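Local coordinates for protein oligopeptide ABC transporter OppAIV (Borrelia burgdorferi B31, PDB 4GL8) that probably binds oligopeptides outside the inner membrane for uptake by an ABC transporter, at residues A[30-35]-A[523-528]; A[198-203]-A[209-214]; A[252-257]-A[277-282]; A[510-513]-A[519-522]. All coordinates share one frame; numbering follows the deposited sequence.

Interaction 1 (A[30-35]-A[523-528]); sequences LVFKLN and SEIKPI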
loop_
_atom_site.group_PDB
_atom_site.type_symbol
_atom_site.label_atom_id
_atom_site.label_comp_id
_atom_site.label_asym_id
_atom_site.label_seq_id
_atom_site.Cartn_x
_atom_site.Cartn_y
_atom_site.Cartn_z
ATOM N N LEU A 30 20.596 11.937 -19.290
ATOM C CA LEU A 30 20.251 10.551 -18.958
ATOM C C LEU A 30 18.827 10.517 -18.398
ATOM O O LEU A 30 18.545 10.999 -17.274
ATOM C CB LEU A 30 21.238 9.916 -17.974
ATOM C CG LEU A 30 22.517 9.348 -18.593
ATOM C CD1 LEU A 30 23.444 8.825 -17.502
ATOM C CD2 LEU A 30 22.213 8.261 -19.623
ATOM N N VAL A 31 17.945 9.963 -19.221
ATOM C CA VAL A 31 16.521 9.864 -18.973
ATOM C C VAL A 31 16.184 8.380 -18.818
ATOM O O VAL A 31 16.592 7.565 -19.627
ATOM C CB VAL A 31 15.742 10.461 -20.167
ATOM C CG1 VAL A 31 14.254 10.185 -20.051
ATOM C CG2 VAL A 31 16.004 11.964 -20.260
ATOM N N PHE A 32 15.493 8.034 -17.742
ATOM C CA PHE A 32 14.936 6.698 -17.548
ATOM C C PHE A 32 13.414 6.820 -17.581
ATOM O O PHE A 32 12.854 7.703 -16.936
ATOM C CB PHE A 32 15.410 6.156 -16.205
ATOM C CG PHE A 32 14.870 4.805 -15.869
ATOM C CD1 PHE A 32 15.540 3.656 -16.283
ATOM C CD2 PHE A 32 13.729 4.679 -15.104
ATOM C CE1 PHE A 32 15.066 2.408 -15.953
ATOM C CE2 PHE A 32 13.246 3.423 -14.760
ATOM C CZ PHE A 32 13.917 2.282 -15.198
ATOM N N LYS A 33 12.749 5.948 -18.332
ATOM C CA LYS A 33 11.328 6.078 -18.586
ATOM C C LYS A 33 10.630 4.800 -18.208
ATOM O O LYS A 33 11.060 3.714 -18.615
ATOM C CB LYS A 33 11.079 6.305 -20.068
ATOM C CG LYS A 33 11.846 7.451 -20.685
ATOM C CD LYS A 33 11.497 7.585 -22.159
ATOM C CE LYS A 33 11.785 8.988 -22.647
ATOM N NZ LYS A 33 12.345 9.029 -24.022
ATOM N N LEU A 34 9.529 4.913 -17.474
ATOM C CA LEU A 34 8.796 3.714 -17.116
ATOM C C LEU A 34 7.291 3.918 -17.042
ATOM O O LEU A 34 6.793 5.039 -16.826
ATOM C CB LEU A 34 9.317 3.124 -15.800
ATOM C CG LEU A 34 8.999 3.909 -14.517
ATOM C CD1 LEU A 34 9.258 3.009 -13.318
ATOM C CD2 LEU A 34 9.800 5.219 -14.417
ATOM N N ASN A 35 6.580 2.808 -17.232
ATOM C CA ASN A 35 5.150 2.764 -16.992
ATOM C C ASN A 35 4.888 2.140 -15.621
ATOM O O ASN A 35 5.397 1.055 -15.332
ATOM C CB ASN A 35 4.446 1.996 -18.101
ATOM C CG ASN A 35 3.013 1.660 -17.745
ATOM O OD1 ASN A 35 2.649 0.489 -17.669
ATOM N ND2 ASN A 35 2.200 2.689 -17.472
ATOM N N SER A 523 16.873 6.495 -8.037
ATOM C CA SER A 523 18.092 7.320 -8.126
ATOM C C SER A 523 19.377 6.500 -8.141
ATOM O O SER A 523 20.419 7.029 -8.511
ATOM C CB SER A 523 18.191 8.326 -6.990
ATOM O OG SER A 523 18.663 7.693 -5.824
ATOM N N GLU A 524 19.304 5.235 -7.710
ATOM C CA GLU A 524 20.455 4.338 -7.745
ATOM C C GLU A 524 20.635 3.682 -9.118
ATOM O O GLU A 524 21.589 2.908 -9.318
ATOM C CB GLU A 524 20.337 3.277 -6.651
ATOM C CG GLU A 524 20.434 3.897 -5.260
ATOM C CD GLU A 524 20.559 2.876 -4.139
ATOM O OE1 GLU A 524 20.523 1.650 -4.437
ATOM O OE2 GLU A 524 20.682 3.309 -2.959
ATOM N N ILE A 525 19.743 3.981 -10.070
ATOM C CA ILE A 525 19.911 3.450 -11.419
ATOM C C ILE A 525 21.100 4.129 -12.100
ATOM O O ILE A 525 21.273 5.354 -11.991
ATOM C CB ILE A 525 18.625 3.571 -12.257
ATOM C CG1 ILE A 525 17.624 2.501 -11.795
ATOM C CG2 ILE A 525 18.936 3.400 -13.743
ATOM C CD1 ILE A 525 16.213 2.677 -12.307
ATOM N N LYS A 526 21.931 3.319 -12.758
ATOM C CA LYS A 526 23.019 3.806 -13.581
ATOM C C LYS A 526 23.054 3.053 -14.917
ATOM O O LYS A 526 22.614 1.908 -14.993
ATOM C CB LYS A 526 24.353 3.597 -12.873
ATOM C CG LYS A 526 24.371 4.016 -11.412
ATOM C CD LYS A 526 25.784 3.899 -10.872
ATOM C CE LYS A 526 25.849 3.950 -9.359
ATOM N NZ LYS A 526 24.975 5.008 -8.767
ATOM N N PRO A 527 23.609 3.684 -15.975
ATOM C CA PRO A 527 23.852 2.957 -17.237
ATOM C C PRO A 527 24.958 1.922 -17.053
ATOM O O PRO A 527 25.771 2.086 -16.146
ATOM C CB PRO A 527 24.305 4.065 -18.191
ATOM C CG PRO A 527 24.966 5.068 -17.303
ATOM C CD PRO A 527 24.191 5.042 -16.008
ATOM N N ILE A 528 24.986 0.875 -17.885
ATOM C CA ILE A 528 26.029 -0.151 -17.767
ATOM C C ILE A 528 27.399 0.285 -18.336
ATOM O O ILE A 528 27.498 0.844 -19.432
ATOM C CB ILE A 528 25.604 -1.521 -18.367
ATOM C CG1 ILE A 528 25.453 -1.475 -19.890
ATOM C CG2 ILE A 528 24.305 -2.025 -17.746
ATOM C CD1 ILE A 528 25.524 -2.857 -20.536
#

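Interaction 2 (A[198-203]-A[209-214]); sequences TDPENM and FKLKSR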
loop_
_atom_site.group_PDB
_atom_site.type_symbol
_atom_site.label_atom_id
_atom_site.label_comp_id
_atom_site.label_asym_id
_atom_site.label_seq_id
_atom_site.Cartn_x
_atom_site.Cartn_y
_atom_site.Cartn_z
ATOM N N THR A 198 1.624 21.072 -4.284
ATOM C CA THR A 198 2.229 19.966 -5.017
ATOM C C THR A 198 2.349 20.176 -6.534
ATOM O O THR A 198 2.822 19.294 -7.259
ATOM C CB THR A 198 1.431 18.684 -4.797
ATOM O OG1 THR A 198 0.098 18.888 -5.283
ATOM C CG2 THR A 198 1.417 18.310 -3.325
ATOM N N ASP A 199 1.897 21.318 -7.017
ATOM C CA ASP A 199 2.076 21.677 -8.414
ATOM C C ASP A 199 3.588 21.763 -8.718
ATOM O O ASP A 199 4.375 22.176 -7.859
ATOM C CB ASP A 199 1.427 23.039 -8.714
ATOM C CG ASP A 199 -0.109 23.028 -8.641
ATOM O OD1 ASP A 199 -0.757 21.971 -8.504
ATOM O OD2 ASP A 199 -0.690 24.129 -8.750
ATOM N N PRO A 200 4.000 21.374 -9.944
ATOM C CA PRO A 200 5.416 21.410 -10.366
ATOM C C PRO A 200 6.195 22.678 -9.952
ATOM O O PRO A 200 7.332 22.576 -9.439
ATOM C CB PRO A 200 5.311 21.310 -11.891
ATOM C CG PRO A 200 4.094 20.440 -12.093
ATOM C CD PRO A 200 3.127 20.813 -10.996
ATOM N N GLU A 201 5.574 23.841 -10.144
ATOM C CA GLU A 201 6.223 25.124 -9.925
ATOM C C GLU A 201 6.351 25.456 -8.449
ATOM O O GLU A 201 7.157 26.299 -8.076
ATOM C CB GLU A 201 5.483 26.252 -10.684
ATOM C CG GLU A 201 4.037 26.486 -10.254
ATOM C CD GLU A 201 2.968 25.763 -11.108
ATOM O OE1 GLU A 201 3.260 24.687 -11.746
ATOM O OE2 GLU A 201 1.797 26.270 -11.100
ATOM N N ASN A 202 5.587 24.780 -7.598
ATOM C CA ASN A 202 5.628 25.068 -6.153
ATOM C C ASN A 202 6.266 23.996 -5.299
ATOM O O ASN A 202 6.864 24.297 -4.276
ATOM C CB ASN A 202 4.224 25.314 -5.640
ATOM C CG ASN A 202 3.532 26.449 -6.369
ATOM O OD1 ASN A 202 4.131 27.462 -6.682
ATOM N ND2 ASN A 202 2.263 26.263 -6.641
ATOM N N MET A 203 6.132 22.736 -5.697
ATOM C CA MET A 203 6.621 21.654 -4.850
ATOM C C MET A 203 8.119 21.796 -4.593
ATOM O O MET A 203 8.866 22.025 -5.515
ATOM C CB MET A 203 6.366 20.294 -5.501
ATOM C CG MET A 203 6.923 19.176 -4.655
ATOM S SD MET A 203 6.559 17.560 -5.292
ATOM C CE MET A 203 4.824 17.380 -4.847
ATOM N N PHE A 209 15.049 13.353 -6.435
ATOM C CA PHE A 209 14.360 14.043 -7.548
ATOM C C PHE A 209 13.306 15.092 -7.128
ATOM O O PHE A 209 12.593 14.932 -6.135
ATOM C CB PHE A 209 13.692 13.006 -8.450
ATOM C CG PHE A 209 14.653 12.029 -9.075
ATOM C CD1 PHE A 209 15.419 12.400 -10.163
ATOM C CD2 PHE A 209 14.799 10.746 -8.561
ATOM C CE1 PHE A 209 16.312 11.502 -10.739
ATOM C CE2 PHE A 209 15.674 9.844 -9.145
ATOM C CZ PHE A 209 16.442 10.223 -10.227
ATOM N N LYS A 210 13.246 16.162 -7.910
ATOM C CA LYS A 210 12.213 17.218 -7.842
ATOM C C LYS A 210 11.146 16.936 -8.930
ATOM O O LYS A 210 11.366 16.095 -9.822
ATOM C CB LYS A 210 12.841 18.611 -8.071
ATOM N N LEU A 211 10.010 17.644 -8.844
ATOM C CA LEU A 211 8.917 17.572 -9.829
ATOM C C LEU A 211 9.070 18.677 -10.893
ATOM O O LEU A 211 8.776 19.843 -10.655
ATOM C CB LEU A 211 7.560 17.663 -9.131
ATOM C CG LEU A 211 6.299 17.413 -9.969
ATOM C CD1 LEU A 211 6.237 15.996 -10.534
ATOM C CD2 LEU A 211 5.041 17.726 -9.177
ATOM N N LYS A 212 9.543 18.293 -12.073
ATOM C CA LYS A 212 9.801 19.246 -13.141
ATOM C C LYS A 212 8.500 19.637 -13.792
ATOM O O LYS A 212 8.212 20.815 -13.958
ATOM C CB LYS A 212 10.745 18.640 -14.187
ATOM C CG LYS A 212 11.286 19.662 -15.173
ATOM C CD LYS A 212 11.969 18.970 -16.339
ATOM C CE LYS A 212 12.728 19.978 -17.183
ATOM N NZ LYS A 212 13.335 19.319 -18.374
ATOM N N SER A 213 7.696 18.648 -14.148
ATOM C CA SER A 213 6.429 18.938 -14.836
ATOM C C SER A 213 5.480 17.767 -14.807
ATOM O O SER A 213 5.796 16.678 -14.324
ATOM C CB SER A 213 6.712 19.283 -16.302
ATOM O OG SER A 213 7.298 18.157 -16.923
ATOM N N ARG A 214 4.321 17.988 -15.381
ATOM C CA ARG A 214 3.278 17.010 -15.334
ATOM C C ARG A 214 2.256 17.284 -16.413
ATOM O O ARG A 214 1.770 18.414 -16.533
ATOM C CB ARG A 214 2.577 17.138 -13.998
ATOM C CG ARG A 214 2.135 15.832 -13.438
ATOM C CD ARG A 214 1.446 16.025 -12.117
ATOM N NE ARG A 214 0.356 15.083 -12.068
ATOM C CZ ARG A 214 -0.394 14.876 -11.011
ATOM N NH1 ARG A 214 -0.169 15.546 -9.892
ATOM N NH2 ARG A 214 -1.381 13.998 -11.089
HETATM O O HOH W 1 1.441 17.943 -9.279
HETATM O O HOH W 2 9.588 20.435 -7.793
#

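Interaction 3 (A[252-257]-A[277-282]); sequences NMYLND and RDDYYS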
loop_
_atom_site.group_PDB
_atom_site.type_symbol
_atom_site.label_atom_id
_atom_site.label_comp_id
_atom_site.label_asym_id
_atom_site.label_seq_id
_atom_site.Cartn_x
_atom_site.Cartn_y
_atom_site.Cartn_z
ATOM N N ASN A 252 3.959 -2.323 -26.178
ATOM C CA ASN A 252 4.382 -1.968 -27.535
ATOM C C ASN A 252 5.412 -0.852 -27.503
ATOM O O ASN A 252 6.359 -0.848 -28.278
ATOM C CB ASN A 252 3.180 -1.571 -28.394
ATOM C CG ASN A 252 2.343 -2.770 -28.840
ATOM O OD1 ASN A 252 2.840 -3.900 -28.966
ATOM N ND2 ASN A 252 1.060 -2.518 -29.116
ATOM N N MET A 253 5.242 0.082 -26.580
ATOM C CA MET A 253 6.248 1.120 -26.371
ATOM C C MET A 253 7.583 0.552 -25.891
ATOM O O MET A 253 8.631 1.063 -26.264
ATOM C CB MET A 253 5.758 2.158 -25.370
ATOM C CG MET A 253 4.761 3.121 -25.978
ATOM S SD MET A 253 3.951 4.082 -24.699
ATOM C CE MET A 253 5.222 5.262 -24.227
ATOM N N TYR A 254 7.527 -0.486 -25.059
ATOM C CA TYR A 254 8.710 -1.100 -24.516
ATOM C C TYR A 254 9.466 -1.903 -25.607
ATOM O O TYR A 254 10.692 -1.855 -25.680
ATOM C CB TYR A 254 8.320 -1.977 -23.320
ATOM C CG TYR A 254 9.487 -2.713 -22.710
ATOM C CD1 TYR A 254 10.233 -2.133 -21.697
ATOM C CD2 TYR A 254 9.863 -3.969 -23.164
ATOM C CE1 TYR A 254 11.306 -2.785 -21.131
ATOM C CE2 TYR A 254 10.957 -4.632 -22.609
ATOM C CZ TYR A 254 11.683 -4.031 -21.604
ATOM O OH TYR A 254 12.775 -4.652 -21.034
ATOM N N LEU A 255 8.721 -2.606 -26.464
ATOM C CA LEU A 255 9.288 -3.349 -27.595
ATOM C C LEU A 255 9.863 -2.446 -28.667
ATOM O O LEU A 255 10.722 -2.884 -29.407
ATOM C CB LEU A 255 8.252 -4.243 -28.275
ATOM C CG LEU A 255 7.844 -5.547 -27.605
ATOM C CD1 LEU A 255 6.825 -6.263 -28.494
ATOM C CD2 LEU A 255 9.047 -6.443 -27.355
ATOM N N ASN A 256 9.389 -1.203 -28.743
ATOM C CA ASN A 256 9.904 -0.209 -29.702
ATOM C C ASN A 256 10.873 0.787 -29.043
ATOM O O ASN A 256 11.062 1.896 -29.540
ATOM C CB ASN A 256 8.721 0.544 -30.351
ATOM C CG ASN A 256 9.121 1.362 -31.593
ATOM O OD1 ASN A 256 9.849 0.905 -32.475
ATOM N ND2 ASN A 256 8.619 2.577 -31.661
ATOM N N ASP A 257 11.470 0.392 -27.919
ATOM C CA ASP A 257 12.551 1.159 -27.283
ATOM C C ASP A 257 12.093 2.526 -26.755
ATOM O O ASP A 257 12.890 3.459 -26.727
ATOM C CB ASP A 257 13.731 1.329 -28.283
ATOM C CG ASP A 257 15.098 1.632 -27.596
ATOM O OD1 ASP A 257 15.292 1.333 -26.389
ATOM O OD2 ASP A 257 15.999 2.158 -28.302
ATOM N N ARG A 277 11.802 -14.345 -21.264
ATOM C CA ARG A 277 12.683 -13.249 -21.656
ATOM C C ARG A 277 13.697 -12.955 -20.577
ATOM O O ARG A 277 13.474 -13.210 -19.387
ATOM C CB ARG A 277 11.899 -11.974 -21.929
ATOM C CG ARG A 277 10.776 -12.102 -22.959
ATOM C CD ARG A 277 9.873 -10.870 -22.912
ATOM N NE ARG A 277 10.646 -9.630 -23.008
ATOM C CZ ARG A 277 11.091 -9.100 -24.138
ATOM N NH1 ARG A 277 10.844 -9.686 -25.296
ATOM N NH2 ARG A 277 11.794 -7.982 -24.109
ATOM N N ASP A 278 14.803 -12.370 -21.008
ATOM C CA ASP A 278 15.920 -12.100 -20.130
ATOM C C ASP A 278 15.729 -10.793 -19.356
ATOM O O ASP A 278 16.494 -10.497 -18.430
ATOM C CB ASP A 278 17.199 -12.052 -20.953
ATOM C CG ASP A 278 17.475 -13.379 -21.705
ATOM O OD1 ASP A 278 16.950 -14.459 -21.306
ATOM O OD2 ASP A 278 18.233 -13.329 -22.693
ATOM N N ASP A 279 14.710 -10.021 -19.732
ATOM C CA ASP A 279 14.451 -8.737 -19.098
ATOM C C ASP A 279 13.181 -8.774 -18.259
ATOM O O ASP A 279 12.671 -7.733 -17.883
ATOM C CB ASP A 279 14.424 -7.608 -20.144
ATOM C CG ASP A 279 13.338 -7.783 -21.187
ATOM O OD1 ASP A 279 13.309 -6.968 -22.140
ATOM O OD2 ASP A 279 12.507 -8.718 -21.076
ATOM N N TYR A 280 12.693 -9.978 -17.967
ATOM C CA TYR A 280 11.504 -10.181 -17.141
ATOM C C TYR A 280 11.933 -10.577 -15.739
ATOM O O TYR A 280 12.870 -11.365 -15.565
ATOM C CB TYR A 280 10.608 -11.280 -17.729
ATOM C CG TYR A 280 9.429 -11.693 -16.856
ATOM C CD1 TYR A 280 8.222 -10.999 -16.907
ATOM C CD2 TYR A 280 9.520 -12.799 -15.995
ATOM C CE1 TYR A 280 7.136 -11.370 -16.112
ATOM C CE2 TYR A 280 8.448 -13.184 -15.206
ATOM C CZ TYR A 280 7.259 -12.461 -15.270
ATOM O OH TYR A 280 6.208 -12.829 -14.497
ATOM N N TYR A 281 11.221 -10.037 -14.758
ATOM C CA TYR A 281 11.488 -10.280 -13.354
ATOM C C TYR A 281 10.177 -10.589 -12.654
ATOM O O TYR A 281 9.112 -10.190 -13.114
ATOM C CB TYR A 281 12.052 -9.043 -12.706
ATOM C CG TYR A 281 13.420 -8.621 -13.171
ATOM C CD1 TYR A 281 13.603 -8.035 -14.426
ATOM C CD2 TYR A 281 14.532 -8.749 -12.337
ATOM C CE1 TYR A 281 14.857 -7.618 -14.844
ATOM C CE2 TYR A 281 15.787 -8.324 -12.757
ATOM C CZ TYR A 281 15.936 -7.762 -14.016
ATOM O OH TYR A 281 17.170 -7.327 -14.435
ATOM N N SER A 282 10.270 -11.284 -11.531
ATOM C CA SER A 282 9.086 -11.705 -10.811
ATOM C C SER A 282 9.468 -12.005 -9.387
ATOM O O SER A 282 10.518 -12.603 -9.136
ATOM C CB SER A 282 8.486 -12.961 -11.460
ATOM O OG SER A 282 7.303 -13.299 -10.780
#

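Interaction 4 (A[510-513]-A[519-522]); sequences KGWE and RFNL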
loop_
_atom_site.group_PDB
_atom_site.type_symbol
_atom_site.label_atom_id
_atom_site.label_comp_id
_atom_site.label_asym_id
_atom_site.label_seq_id
_atom_site.Cartn_x
_atom_site.Cartn_y
_atom_site.Cartn_z
ATOM N N LYS A 510 21.653 -0.698 -14.809
ATOM C CA LYS A 510 21.793 -1.484 -13.604
ATOM C C LYS A 510 21.294 -0.631 -12.446
ATOM O O LYS A 510 20.917 0.531 -12.646
ATOM C CB LYS A 510 23.254 -1.871 -13.376
ATOM C CG LYS A 510 24.222 -0.703 -13.194
ATOM C CD LYS A 510 25.624 -1.223 -12.901
ATOM C CE LYS A 510 26.656 -0.110 -12.939
ATOM N NZ LYS A 510 28.038 -0.645 -12.799
ATOM N N GLY A 511 21.305 -1.215 -11.253
ATOM C CA GLY A 511 20.983 -0.495 -10.035
ATOM C C GLY A 511 19.552 -0.594 -9.556
ATOM O O GLY A 511 19.143 0.200 -8.682
ATOM N N TRP A 512 18.793 -1.524 -10.140
ATOM C CA TRP A 512 17.438 -1.839 -9.726
ATOM C C TRP A 512 17.216 -3.347 -9.627
ATOM O O TRP A 512 17.733 -4.123 -10.409
ATOM C CB TRP A 512 16.408 -1.280 -10.691
ATOM C CG TRP A 512 15.002 -1.724 -10.348
ATOM C CD1 TRP A 512 14.159 -1.153 -9.444
ATOM C CD2 TRP A 512 14.304 -2.850 -10.888
ATOM N NE1 TRP A 512 12.984 -1.859 -9.373
ATOM C CE2 TRP A 512 13.044 -2.901 -10.258
ATOM C CE3 TRP A 512 14.625 -3.825 -11.846
ATOM C CZ2 TRP A 512 12.089 -3.890 -10.559
ATOM C CZ3 TRP A 512 13.684 -4.800 -12.143
ATOM C CH2 TRP A 512 12.428 -4.824 -11.497
ATOM N N GLU A 513 16.368 -3.739 -8.695
ATOM C CA GLU A 513 16.068 -5.138 -8.444
ATOM C C GLU A 513 14.694 -5.218 -7.744
ATOM O O GLU A 513 14.379 -4.357 -6.972
ATOM C CB GLU A 513 17.148 -5.647 -7.500
ATOM C CG GLU A 513 17.391 -7.116 -7.578
ATOM C CD GLU A 513 18.367 -7.575 -6.510
ATOM O OE1 GLU A 513 18.642 -6.789 -5.558
ATOM O OE2 GLU A 513 18.839 -8.730 -6.631
ATOM N N ARG A 519 9.985 -1.424 -2.323
ATOM C CA ARG A 519 10.544 -0.122 -1.937
ATOM C C ARG A 519 11.698 0.163 -2.877
ATOM O O ARG A 519 12.777 -0.400 -2.717
ATOM C CB ARG A 519 11.005 -0.135 -0.495
ATOM C CG ARG A 519 9.887 0.161 0.498
ATOM C CD ARG A 519 10.374 -0.070 1.927
ATOM N NE ARG A 519 9.315 0.144 2.910
ATOM C CZ ARG A 519 9.451 -0.013 4.228
ATOM N NH1 ARG A 519 10.613 -0.386 4.758
ATOM N NH2 ARG A 519 8.417 0.190 5.010
ATOM N N PHE A 520 11.454 0.984 -3.889
ATOM C CA PHE A 520 12.473 1.263 -4.885
ATOM C C PHE A 520 13.054 2.649 -4.807
ATOM O O PHE A 520 12.317 3.623 -4.644
ATOM C CB PHE A 520 11.917 1.068 -6.290
ATOM C CG PHE A 520 11.298 -0.264 -6.498
ATOM C CD1 PHE A 520 12.014 -1.426 -6.222
ATOM C CD2 PHE A 520 9.996 -0.374 -6.948
ATOM C CE1 PHE A 520 11.443 -2.669 -6.401
ATOM C CE2 PHE A 520 9.438 -1.616 -7.133
ATOM C CZ PHE A 520 10.161 -2.760 -6.865
ATOM N N ASN A 521 14.377 2.706 -4.984
ATOM C CA ASN A 521 15.142 3.946 -5.112
ATOM C C ASN A 521 15.724 4.037 -6.532
ATOM O O ASN A 521 16.835 3.519 -6.842
ATOM C CB ASN A 521 16.259 3.983 -4.072
ATOM C CG ASN A 521 16.893 5.354 -3.939
ATOM O OD1 ASN A 521 16.952 6.166 -4.890
ATOM N ND2 ASN A 521 17.382 5.622 -2.749
ATOM N N LEU A 522 14.956 4.672 -7.407
ATOM C CA LEU A 522 15.313 4.733 -8.803
ATOM C C LEU A 522 16.527 5.655 -9.017
ATOM O O LEU A 522 17.146 5.585 -10.050
ATOM C CB LEU A 522 14.114 5.164 -9.652
ATOM C CG LEU A 522 12.850 4.307 -9.507
ATOM C CD1 LEU A 522 11.729 4.884 -10.351
ATOM C CD2 LEU A 522 13.082 2.861 -9.888
HETATM O O HOH W 3 16.705 1.312 -8.351
#

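Interaction 1 (A[30-35]-A[523-528])
Leu-30 is the first residue of 30-35 to touch the C-terminal segment. Its CD1 methyl meets the ring of Pro-527, 4.1 Å from Pro-527 CG, and Pro-527 CD is about as close. The two side chains cross at about a right angle, and the one methyl touches both CG and CD. This is a light contact near the surface.

Phe-32, two residues on, makes the second contact, and it is buried. Its ring meets Ile-525, whose CD1 lies over one face in a CH-pi contact. The methyl sits 3.8 Å from the centroid of the Phe-32 ring and 14° off the ring normal. It is shifted a little toward the rim, and Phe-32 CZ is the ring atom nearest to Ile-525 CD1, at 3.7 Å. Ile-525 reaches the ring by its longer branch: CG1 lies anti to the carbonyl carbon (chi1 -75°), and the chain then extends to CD1. Both pairs are purely apolar. Phe-32 CA and Ile-525 CA are 8.5 Å apart, so side chains alone make the contact.

Strand 31-35 runs parallel to strands 238-242 and 261-263. The C-terminal strand 526-527 pairs instead with 509-510. Trp-509 of that short strand touches Leu-30 and Ile-525 and meets the Phe-32 ring edge-to-face. The contact thus lays the C-terminal tail against the first strand of the modelled chain.

Interaction 2 (A[198-203]-A[209-214])
Pro-200 O and Leu-211 O lie only 3.3 Å apart, although both are acceptors. The two segments are joined here by packing and by two bridging waters, with no direct hydrogen bond between them. Water 2 donates to Met-203 O and accepts from Leu-211 N. Water 1 donates to Thr-198 O, at 2.8 Å, and accepts from Arg-214 NH1, lying at the edge of the guanidinium in its plane. Arg-214 NH2 forms a salt bridge with Glu-39, which gives the group a second hold.

Leu-211 and Pro-200 share most of the packing. Leu-211 CG is anti to the backbone N (chi1 -172°), which sends the side chain into the turn of 198-203. Leu-211 CD2 lies 3.3 Å from Thr-198 O and 4.1 Å from Pro-200 CD. Met-203 crosses Leu-211 at about a right angle, with its SD 4.0 Å from Leu-211 CB.

The Pro-200 ring lies along the strand backbone. Its CB is 3.6 Å from Lys-212 O, and its CG rests on Ser-213 CA and on Arg-214 CB. Asp-199 O accepts from both Asn-202 N and Met-203 N, which closes the turn that carries the proline.

Lys-212 and Ser-213 both face Val-221 on the neighbouring antiparallel strand 219-224. This is a classic beta bulge, and Pro-200 packs directly against it.

Interaction 3 (A[252-257]-A[277-282])
Tyr-254 holds its CG anti to the backbone N (chi1 178°), which carries the ring off the helix toward Asp-279. Asp-279 answers from the opposite direction, with CG between its own backbone N and carbonyl carbon (chi1 61°). The phenol hydroxyl donates to the carboxylate, and Tyr-254 OH is 2.6 Å from Asp-279 OD1. The hydroxyl meets OD1 from above the carboxylate plane, 61° out of it.

Arg-277 holds the same carboxylate side-on. Arg-277 NE bonds Asp-279 OD2 at 2.8 Å, on the syn side of that oxygen. Arg-277 NH2 forms a salt bridge with Asp-279 OD1 at 2.7 Å, also on the syn side. OD1 therefore takes two donors, and the grip fixes the rotation of the carboxylate that Tyr-254 meets.

Arg-277 also reaches the tyrosine directly. Its NH2 lies at the ring edge, 3.8 Å from Tyr-254 CE2, with the ring and guanidinium planes steeply inclined to each other. Leu-255 CD2 approaches Arg-277 NH1 at 4.2 Å.

Tyr-254 lies near the end of helix 247-255, which a Schellman motif closes with Asp-257 as its C-prime residue. Arg-277 and Asp-279 belong to the type I turn leading into strand 280-285. Leu-503 of the antiparallel partner strand 492-504 touches Tyr-254, Arg-277 and Asp-279.

Interaction 4 (A[510-513]-A[519-522])
This contact lies within the loop that joins strand 509-510 to strand 526-527, the two strands of a small antiparallel sheet. Its two limbs meet mainly through Trp-512 and Phe-520. The indole nitrogen lies over one face of the phenyl ring: Trp-512 NE1 is 3.3 Å above the Phe-520 plane, offset toward the rim at CD1 and CE1. The planes are inclined at 57°, an oblique pairing with the five-membered ring's centroid 4.7 Å from that of Phe-520.

Trp-512 CG is anti to the backbone N (chi1 174°), which swings the indole toward the other limb. Leu-522 lies beside it and points the same way, with its CD2 4.2 Å from Trp-512 CD1. From the backbone, Glu-513 O comes within 3.4 Å of Phe-520 CE1.

One water joins the limbs by polar bonds. Water 3 donates to Gly-511 O and to Asn-521 O, each at 2.7 Å, and spans two carbonyls whose oxygens are themselves 4.4 Å apart. Gly-511 has a positive phi of 95°, a backbone shape that glycine adopts readily.

More aromatic rings surround the pair. Phe-263 of strand 261-263 stacks with Trp-512 and also meets Phe-520. Tyr-502 of strand 492-504 and Tyr-281 of strand 280-285 meet the indole edge-to-face. Leu-522 packs on Ile-239 and Phe-241 of strand 238-242.

How the interactions relate
Interaction 1 joins the start of the modelled chain to its end, closing a loop of 487 residues, and the other three contacts nest inside it. Interaction 2 comes first along the chain, closing a short loop into strand 209-215. Interaction 3 follows, linking the end of helix 247-255 to the turn before strand 280-285. Interaction 4 is the last of the three, closing just before the C-terminal segment that completes interaction 1. These three are in series and none cross. Phe-209 bridges interaction 2 to Ser-523 of interaction 1 and to Leu-522 of interaction 4. The backbones of Lys-526 and Lys-510 pair interactions 1 and 4, while Tyr-281 and Trp-512 connect interactions 3 and 4.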